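Ultraspiracle (Drosophila melanogaster, PDB 1HG4) is a nuclear hormone receptor and transcription factor whose ligand-binding domain, here holding a phospholipid, is locked in an inactive conformation. Local coordinates at the interface of chains A and B. Numbering follows the deposited sequence. Chains: chain A/B, Ultraspiracle.

The interface of chains A and B. Residues chain A 77, 79, 195; chain B 208, 226, 230.
The first torsion of A:Lys195 (chi1 -119°) brings its CG over the ring of B:Tyr208, and a bend at chi2 (56°) then sends the outer chain, extended at its last two torsions, on toward B:Leu230. The lysine and tyrosine side chains meet at about a right angle. CG of A:Lys195 rests over one face of the phenol ring, 3.9 Å from the ring centroid, in a CH-pi contact offset toward the rim; its nearest ring atom is CE2 of B:Tyr208, at 3.7 Å. Further out, the lysine and B:Leu230 approach tip to tip, with CE of A:Lys195 3.7 Å from the methyl CD1 of B:Leu230. The long side chain thus serves here through its carbon stem, and no polar atom of the patch bonds across to the other chain.

B:Phe226 forms the second half of the patch. Its CG is anti to the backbone N (chi1 179°), and CB of A:Pro77 lies over one face of the ring, toward its outer rim, 4.1 Å from CZ of B:Phe226. On the flank of the same ring, the carboxylate oxygen OD2 of A:Asp79 stands 3.9 Å from CD2 of B:Phe226. These two side chains run antiparallel alongside one another, and the carboxylate, turned nearly perpendicular to the ring, makes a van der Waals approach with no bond. An alanine in place of B:Tyr208 would probably leave CG of A:Lys195 without the aromatic face beneath it, opening a gap and setting the lysine chain freer to turn.

The patch buries 199 Å² in all and is one part of an interface between copies of the same protein that departs from exact two-fold symmetry; this pairing may not be the biological one. Chain A contributes loop residues A:Pro77 and A:Lys195 and the start of helix 78-100, while chain B supplies helix 197-218 and the first turns of helix 225-245.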
# COMPACT_ATOMS: atom_id res chain seq x y z
N PRO A 77 -5.15 -12.99 -7.70
CA PRO A 77 -6.03 -14.17 -7.71
C PRO A 77 -7.24 -13.98 -8.63
O PRO A 77 -7.76 -12.87 -8.78
CB PRO A 77 -6.41 -14.33 -6.23
CG PRO A 77 -6.19 -12.95 -5.63
CD PRO A 77 -4.97 -12.44 -6.35
N ASP A 79 -10.32 -14.56 -8.37
CA ASP A 79 -11.47 -13.89 -7.78
C ASP A 79 -11.31 -12.38 -7.88
O ASP A 79 -12.29 -11.67 -8.08
CB ASP A 79 -11.67 -14.34 -6.32
CG ASP A 79 -12.08 -15.81 -6.22
OD1 ASP A 79 -12.35 -16.44 -7.27
OD2 ASP A 79 -12.13 -16.35 -5.09
N LYS A 195 -8.87 -8.87 -2.78
CA LYS A 195 -7.82 -9.40 -1.92
C LYS A 195 -6.51 -8.63 -2.03
O LYS A 195 -5.94 -8.19 -1.03
CB LYS A 195 -7.57 -10.87 -2.27
CG LYS A 195 -7.83 -11.83 -1.13
CD LYS A 195 -9.24 -11.71 -0.58
CE LYS A 195 -9.42 -12.63 0.62
NZ LYS A 195 -10.69 -12.39 1.35
N TYR B 208 -0.97 -14.82 -1.51
CA TYR B 208 -2.30 -15.01 -2.09
C TYR B 208 -2.11 -15.49 -3.53
O TYR B 208 -2.73 -16.47 -3.98
CB TYR B 208 -3.08 -13.69 -2.12
CG TYR B 208 -3.74 -13.27 -0.82
CD1 TYR B 208 -4.11 -14.21 0.14
CD2 TYR B 208 -3.99 -11.93 -0.56
CE1 TYR B 208 -4.74 -13.82 1.32
CE2 TYR B 208 -4.60 -11.53 0.61
CZ TYR B 208 -4.97 -12.47 1.55
OH TYR B 208 -5.55 -12.04 2.73
N PHE B 226 -10.13 -21.53 -3.49
CA PHE B 226 -9.34 -20.46 -2.89
C PHE B 226 -10.06 -19.77 -1.73
O PHE B 226 -9.52 -19.64 -0.64
CB PHE B 226 -8.98 -19.43 -3.96
CG PHE B 226 -8.18 -18.26 -3.45
CD1 PHE B 226 -6.81 -18.36 -3.26
CD2 PHE B 226 -8.81 -17.04 -3.18
CE1 PHE B 226 -6.07 -17.27 -2.82
CE2 PHE B 226 -8.08 -15.94 -2.73
CZ PHE B 226 -6.70 -16.05 -2.55
N LEU B 230 -9.57 -20.02 2.61
CA LEU B 230 -9.39 -18.86 3.46
C LEU B 230 -10.40 -18.80 4.60
O LEU B 230 -10.12 -18.19 5.64
CB LEU B 230 -9.47 -17.58 2.62
CG LEU B 230 -8.32 -17.45 1.61
CD1 LEU B 230 -8.48 -16.15 0.82
CD2 LEU B 230 -6.98 -17.46 2.34